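Local coordinates for protein enzyme subtilase SubTY from Bacillus sp. TY145 (Bacillus sp., PDB 5FFN) that probably cleaves peptide bonds as a calcium-binding serine endopeptidase of the subtilase family, with a Ser-His-Asp charge relay, at residues Tyr219-Gln222 with Ile226-Ser229; Gly259-Ile264 with Ser274-Glu279. All coordinates share one frame; numbering follows the deposited sequence.

Contact 1. Residues Tyr219-Gln222 with Ile226-Ser229; sequences YIIQ and IEVS. With CA (calcium ion), chain C.
Ile-221 lies across the side chain of Glu-227 at about a right angle, and this crossing makes up most of the meeting between the calcium loop and the chain entering strand 228-231. Ile-221 CG1 comes within 3.5 Å of Glu-227 OE1, while Ile-221 CD1 packs on the methylenes of the glutamate, 3.9 Å from Glu-227 CG. The same CD1 also reaches the main chain, 3.8 Å from Ile-226 O. With CG1 anti to its own carbonyl carbon (chi1 -67°), Ile-221 leads this branch onto OE1, and chi2 (-60°) sets CD1 beside the Ile-226 carbonyl; CG2 stands a little farther from the carboxylate. No hydrogen bond joins the two segments; the pairing is van der Waals packing of an aliphatic branch on a carboxylate and its methylenes. The polar end of Glu-227 is engaged by another part of the fold, OE2 being held by Arg-277 and Gln-281.

On the other side of Ile-221 the loop is clamped by calcium. Ile-220 O binds the ion at 2.2 Å and Gln-222 OE1 at 2.4 Å, so the two ligands flank Ile-221 in sequence and tether its backbone. The Gln-222 chain bends at chi2 (86°) to bring its amide oxygen onto the metal. A water at 2.3 Å from the calcium ion, with Thr-215, Asp-218 and Asp-225, completes the site; the ion thus ties together the turn leading into Ile-226.

Beyond these groups, Ile-221 also touches Phe-305 and, on helix 273-286, Arg-277 and Gln-281. The backbone of Glu-227 and Val-228 bonds to Ala-189 in strand 188-194, the parallel neighbour of strand 228-231, and Val-228 packs on Ala-284 of helix 273-286.

Contact 2. Residues Gly259-Ile264 with Ser274-Glu279; sequences GLAAKI and SQLRTE
The short helical segments 259-264 and 274-279 run at 116° to one another, with 10.3 Å between their axes at closest approach and Ala-261 facing Leu-276 in the register. Leu-276 carries the contact. Its CD1 meets Ile-264 CG2 at 3.5 Å, and its CD2 lies 4.1 Å from Ala-261 CB. Both methyls also rest against one main-chain atom of the first helix, Ala-261 O, with Leu-276 CD1 at 3.6 Å and CD2 at 3.7 Å. The leucine gets there because CG stands anti to the backbone N (chi1 173°), which directs its fork at the groove between Ala-261 and Ile-264, one turn apart. Ala-261 gives the lighter contact through CB, whereas Ile-264 offers its CG2 branch and approaches Leu-276 obliquely.

Ile-264 CG2 also packs against the aliphatic part of Glu-279, 4.3 Å from its CG. The carboxylate turns to its own helix, where OE2 forms a salt bridge with Arg-283. Leu-280 extends the apolar seam along helix 273-286, touching Leu-260, Ala-261 and Ile-264, while Leu-163 of strand 163-167 underlies Ala-261 and Leu-276.

Helices packed against a largely parallel central sheet fit the subtilisin-like alpha/beta fold, and these two join over strand 163-167.

How the contacts relate
Both contacts are buried, yet contact 1 lies farther from the centre of the chain and next to bound ions, while contact 2 is helix-on-helix packing against the central sheet. Helix 273-286 serves both: through Leu-276 and Glu-279 it faces helix 250-267, and through Arg-277 it reaches the calcium loop. The salt bridge from Arg-277 NE to Glu-227 OE2, 2.8 Å long, lies between the contacts and joins them. Their chemistry differs accordingly. Contact 1 combines metal ligation with aliphatic packing on a carboxylate; contact 2 relies on methyl groups meeting between two regular helices.

Contact 1. Residues Tyr219-Gln222 with Ile226-Ser229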
ATOM      1  N   TYR A 219      19.051 -11.178   3.224  1.00 15.48           N
ATOM      2  CA  TYR A 219      19.082  -9.795   2.743  1.00 14.34           C
ATOM      3  C   TYR A 219      19.197  -9.716   1.188  1.00 13.83           C
ATOM      4  O   TYR A 219      19.761  -8.766   0.652  1.00 14.45           O
ATOM      5  CB  TYR A 219      20.204  -9.000   3.419  1.00 15.14           C
ATOM      6  CG  TYR A 219      19.947  -8.681   4.878  1.00 15.08           C
ATOM      7  CD1 TYR A 219      18.932  -7.827   5.251  1.00 14.30           C
ATOM      8  CD2 TYR A 219      20.740  -9.231   5.867  1.00 19.87           C
ATOM      9  CE1 TYR A 219      18.694  -7.521   6.584  1.00 13.61           C
ATOM     10  CE2 TYR A 219      20.531  -8.924   7.186  1.00 19.40           C
ATOM     11  CZ  TYR A 219      19.510  -8.087   7.547  1.00 18.38           C
ATOM     12  OH  TYR A 219      19.392  -7.799   8.880  1.00 18.01           O
ATOM     13  N   ILE A 220      18.583 -10.680   0.510  1.00 13.78           N
ATOM     14  CA  ILE A 220      18.443 -10.680  -0.926  1.00 15.32           C
ATOM     15  C   ILE A 220      16.974 -10.967  -1.233  1.00 13.72           C
ATOM     16  O   ILE A 220      16.404 -11.943  -0.768  1.00 12.94           O
ATOM     17  CB  ILE A 220      19.339 -11.719  -1.613  1.00 16.00           C
ATOM     18  CG1 ILE A 220      20.812 -11.398  -1.341  1.00 20.31           C
ATOM     19  CG2 ILE A 220      19.084 -11.725  -3.141  1.00 18.15           C
ATOM     20  CD1 ILE A 220      21.716 -12.549  -1.667  1.00 22.51           C
ATOM     21  N   ILE A 221      16.373 -10.096  -2.045  1.00 14.60           N
ATOM     22  CA  ILE A 221      14.941 -10.213  -2.324  1.00 14.01           C
ATOM     23  C   ILE A 221      14.707 -11.258  -3.429  1.00 14.35           C
ATOM     24  O   ILE A 221      15.205 -11.088  -4.576  1.00 14.41           O
ATOM     25  CB  ILE A 221      14.347  -8.832  -2.738  1.00 13.51           C
ATOM     26  CG1 ILE A 221      14.386  -7.850  -1.569  1.00 13.99           C
ATOM     27  CG2 ILE A 221      12.953  -8.991  -3.282  1.00 14.09           C
ATOM     28  CD1 ILE A 221      13.610  -8.278  -0.337  1.00 13.28           C
ATOM     29  N   GLN A 222      13.982 -12.320  -3.067  1.00 13.64           N
ATOM     30  CA  GLN A 222      13.349 -13.263  -3.992  1.00 14.33           C
ATOM     31  C   GLN A 222      11.845 -12.997  -4.018  1.00 14.27           C
ATOM     32  O   GLN A 222      11.309 -12.195  -3.239  1.00 12.33           O
ATOM     33  CB  GLN A 222      13.641 -14.731  -3.608  1.00 15.87           C
ATOM     34  CG  GLN A 222      15.129 -15.146  -3.741  1.00 18.46           C
ATOM     35  CD  GLN A 222      15.996 -14.843  -2.514  1.00 20.59           C
ATOM     36  OE1 GLN A 222      15.531 -14.862  -1.370  1.00 21.46           O
ATOM     37  NE2 GLN A 222      17.284 -14.581  -2.761  1.00 22.91           N
ATOM     38  N   ILE A 226       9.190 -10.256   1.999  1.00 10.13           N
ATOM     39  CA  ILE A 226       8.898  -8.917   2.510  1.00 10.32           C
ATOM     40  C   ILE A 226      10.173  -8.083   2.426  1.00  8.92           C
ATOM     41  O   ILE A 226      11.261  -8.562   2.679  1.00 10.73           O
ATOM     42  CB  ILE A 226       8.445  -8.912   4.030  1.00 10.41           C
ATOM     43  CG1 ILE A 226       7.255  -9.852   4.205  1.00  8.96           C
ATOM     44  CG2 ILE A 226       8.217  -7.509   4.559  1.00 11.50           C
ATOM     45  CD1 ILE A 226       5.990  -9.341   3.509  1.00 11.87           C
ATOM     46  N   GLU A 227      10.046  -6.840   2.044  1.00  9.66           N
ATOM     47  CA  GLU A 227      11.254  -5.976   1.908  1.00  9.53           C
ATOM     48  C   GLU A 227      11.477  -5.020   3.101  1.00  9.27           C
ATOM     49  O   GLU A 227      12.564  -4.959   3.673  1.00  9.45           O
ATOM     50  CB  GLU A 227      11.187  -5.239   0.574  1.00  9.02           C
ATOM     51  CG  GLU A 227      12.474  -4.553   0.155  1.00  9.07           C
ATOM     52  CD  GLU A 227      12.636  -4.519  -1.380  1.00 11.32           C
ATOM     53  OE1 GLU A 227      11.981  -5.325  -2.092  1.00  8.53           O
ATOM     54  OE2 GLU A 227      13.425  -3.701  -1.872  1.00 10.92           O
ATOM     55  N   VAL A 228      10.443  -4.279   3.469  1.00  8.93           N
ATOM     56  CA  VAL A 228      10.545  -3.265   4.497  1.00  8.72           C
ATOM     57  C   VAL A 228       9.204  -3.219   5.227  1.00  8.57           C
ATOM     58  O   VAL A 228       8.203  -3.736   4.725  1.00  9.22           O
ATOM     59  CB  VAL A 228      10.885  -1.872   3.926  1.00  7.19           C
ATOM     60  CG1 VAL A 228      12.272  -1.883   3.289  1.00  9.72           C
ATOM     61  CG2 VAL A 228       9.773  -1.387   3.016  1.00  8.91           C
ATOM     62  N   SER A 229       9.232  -2.563   6.379  1.00 10.21           N
ATOM     63  CA  SER A 229       8.072  -2.367   7.211  1.00  9.75           C
ATOM     64  C   SER A 229       7.863  -0.867   7.442  1.00 10.63           C
ATOM     65  O   SER A 229       8.832  -0.077   7.445  1.00 10.90           O
ATOM     66  CB  SER A 229       8.292  -3.027   8.554  1.00 10.85           C
ATOM     67  OG  SER A 229       8.461  -4.415   8.401  1.00 11.63           O
TER
HETATM   68 CA    CA C 401      15.467 -13.466   0.559  1.00 13.81          CA
HETATM   69  O   HOH W   1      14.995 -11.888   2.185  1.00 11.14           O

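Contact 2. Residues Gly259-Ile264 with Ser274-Glu279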
ATOM      1  N   GLY A 259       6.381   7.606  -0.012  1.00 10.80           N
ATOM      2  CA  GLY A 259       6.685   8.976   0.352  1.00 11.36           C
ATOM      3  C   GLY A 259       8.149   9.156   0.755  1.00 10.41           C
ATOM      4  O   GLY A 259       8.796  10.133   0.350  1.00 10.93           O
ATOM      5  N   LEU A 260       8.637   8.259   1.597  1.00 10.84           N
ATOM      6  CA  LEU A 260      10.032   8.276   2.021  1.00 11.24           C
ATOM      7  C   LEU A 260      10.942   8.160   0.802  1.00 11.82           C
ATOM      8  O   LEU A 260      11.905   8.933   0.668  1.00 10.75           O
ATOM      9  CB  LEU A 260      10.335   7.173   3.006  1.00 11.52           C
ATOM     10  CG  LEU A 260      11.794   7.146   3.504  1.00 12.71           C
ATOM     11  CD1 LEU A 260      12.121   8.412   4.243  1.00 16.00           C
ATOM     12  CD2 LEU A 260      12.079   5.898   4.361  1.00 13.64           C
ATOM     13  N   ALA A 261      10.609   7.225  -0.101  1.00 11.26           N
ATOM     14  CA  ALA A 261      11.330   7.103  -1.370  1.00 11.59           C
ATOM     15  C   ALA A 261      11.424   8.454  -2.134  1.00 12.15           C
ATOM     16  O   ALA A 261      12.499   8.850  -2.612  1.00 11.43           O
ATOM     17  CB  ALA A 261      10.682   6.031  -2.261  1.00 12.97           C
ATOM     18  N   ALA A 262      10.296   9.146  -2.250  1.00 11.11           N
ATOM     19  CA  ALA A 262      10.253  10.454  -2.965  1.00 11.76           C
ATOM     20  C   ALA A 262      11.132  11.504  -2.277  1.00 12.45           C
ATOM     21  O   ALA A 262      11.848  12.284  -2.951  1.00 12.56           O
ATOM     22  CB  ALA A 262       8.833  10.951  -3.057  1.00 11.82           C
ATOM     23  N   LYS A 263      11.071  11.503  -0.950  1.00 12.79           N
ATOM     24  CA  LYS A 263      11.866  12.389  -0.099  1.00 12.95           C
ATOM     25  C   LYS A 263      13.361  12.158  -0.313  1.00 12.66           C
ATOM     26  O   LYS A 263      14.113  13.135  -0.537  1.00 13.15           O
ATOM     27  CB  LYS A 263      11.448  12.259   1.362  1.00 13.23           C
ATOM     28  CG  LYS A 263      12.102  13.266   2.331  1.00 13.24           C
ATOM     29  CD  LYS A 263      11.729  12.941   3.770  1.00 15.08           C
ATOM     30  CE  LYS A 263      12.454  13.810   4.778  1.00 16.54           C
ATOM     31  NZ  LYS A 263      12.195  15.295   4.640  1.00 14.76           N
ATOM     32  N   ILE A 264      13.780  10.887  -0.280  1.00 12.99           N
ATOM     33  CA  ILE A 264      15.165  10.507  -0.509  1.00 12.60           C
ATOM     34  C   ILE A 264      15.602  10.915  -1.932  1.00 12.90           C
ATOM     35  O   ILE A 264      16.664  11.550  -2.125  1.00 12.71           O
ATOM     36  CB  ILE A 264      15.382   8.987  -0.253  1.00 12.72           C
ATOM     37  CG1 ILE A 264      15.105   8.647   1.234  1.00 12.40           C
ATOM     38  CG2 ILE A 264      16.777   8.514  -0.680  1.00 11.75           C
ATOM     39  CD1 ILE A 264      15.000   7.122   1.500  1.00 13.23           C
ATOM     40  N   SER A 274      16.878   1.992  -8.848  1.00 10.87           N
ATOM     41  CA  SER A 274      17.441   0.831  -8.134  1.00 10.42           C
ATOM     42  C   SER A 274      18.447   1.240  -7.065  1.00 11.41           C
ATOM     43  O   SER A 274      18.538   0.598  -6.019  1.00  9.69           O
ATOM     44  CB  SER A 274      18.045  -0.192  -9.089  1.00 12.45           C
ATOM     45  OG  SER A 274      19.183   0.340  -9.747  1.00 11.84           O
ATOM     46  N   GLN A 275      19.189   2.323  -7.294  1.00 10.78           N
ATOM     47  CA  GLN A 275      20.008   2.880  -6.198  1.00 10.81           C
ATOM     48  C   GLN A 275      19.119   3.380  -5.025  1.00 10.84           C
ATOM     49  O   GLN A 275      19.439   3.144  -3.864  1.00  9.82           O
ATOM     50  CB  GLN A 275      20.875   4.049  -6.676  1.00 11.14           C
ATOM     51  CG  GLN A 275      22.053   3.705  -7.606  1.00 11.56           C
ATOM     52  CD  GLN A 275      22.740   4.994  -8.054  1.00 13.20           C
ATOM     53  OE1 GLN A 275      22.120   5.820  -8.726  1.00 14.22           O
ATOM     54  NE2 GLN A 275      24.011   5.195  -7.640  1.00 11.92           N
ATOM     55  N   LEU A 276      17.989   4.003  -5.381  1.00  9.84           N
ATOM     56  CA  LEU A 276      16.997   4.468  -4.392  1.00 10.29           C
ATOM     57  C   LEU A 276      16.472   3.252  -3.599  1.00 10.97           C
ATOM     58  O   LEU A 276      16.390   3.280  -2.365  1.00 10.44           O
ATOM     59  CB  LEU A 276      15.873   5.244  -5.093  1.00 10.12           C
ATOM     60  CG  LEU A 276      14.695   5.653  -4.212  1.00  8.98           C
ATOM     61  CD1 LEU A 276      15.159   6.544  -3.098  1.00  8.64           C
ATOM     62  CD2 LEU A 276      13.649   6.318  -5.060  1.00 10.94           C
ATOM     63  N   ARG A 277      16.125   2.189  -4.307  1.00  9.14           N
ATOM     64  CA  ARG A 277      15.629   0.971  -3.679  1.00 11.25           C
ATOM     65  C   ARG A 277      16.672   0.387  -2.736  1.00 11.39           C
ATOM     66  O   ARG A 277      16.344  -0.075  -1.636  1.00 11.37           O
ATOM     67  CB  ARG A 277      15.299  -0.074  -4.742  1.00 10.55           C
ATOM     68  CG  ARG A 277      14.751  -1.349  -4.173  1.00 12.41           C
ATOM     69  CD  ARG A 277      14.279  -2.276  -5.224  1.00 11.86           C
ATOM     70  NE  ARG A 277      13.682  -3.487  -4.659  1.00 12.76           N
ATOM     71  CZ  ARG A 277      13.294  -4.531  -5.385  1.00 13.83           C
ATOM     72  NH1 ARG A 277      13.475  -4.561  -6.694  1.00 14.23           N
ATOM     73  NH2 ARG A 277      12.717  -5.560  -4.798  1.00 13.15           N
ATOM     74  N   THR A 278      17.938   0.410  -3.183  1.00 11.63           N
ATOM     75  CA  THR A 278      19.034  -0.127  -2.391  1.00 12.06           C
ATOM     76  C   THR A 278      19.194   0.658  -1.090  1.00 10.63           C
ATOM     77  O   THR A 278      19.503   0.086  -0.051  1.00 10.52           O
ATOM     78  CB  THR A 278      20.337  -0.096  -3.237  1.00 12.68           C
ATOM     79  OG1 THR A 278      20.168  -1.033  -4.296  1.00 17.19           O
ATOM     80  CG2 THR A 278      21.550  -0.458  -2.460  1.00 16.54           C
ATOM     81  N   GLU A 279      19.021   1.959  -1.169  1.00 10.36           N
ATOM     82  CA  GLU A 279      19.176   2.834  -0.015  1.00 10.75           C
ATOM     83  C   GLU A 279      17.964   2.676   0.929  1.00 10.54           C
ATOM     84  O   GLU A 279      18.124   2.752   2.140  1.00  9.68           O
ATOM     85  CB  GLU A 279      19.412   4.261  -0.470  1.00 13.09           C
ATOM     86  CG  GLU A 279      19.363   5.298   0.573  1.00 13.41           C
ATOM     87  CD  GLU A 279      20.403   5.213   1.691  1.00 11.63           C
ATOM     88  OE1 GLU A 279      21.240   4.290   1.805  1.00 11.01           O
ATOM     89  OE2 GLU A 279      20.315   6.100   2.553  1.00 13.30           O
TER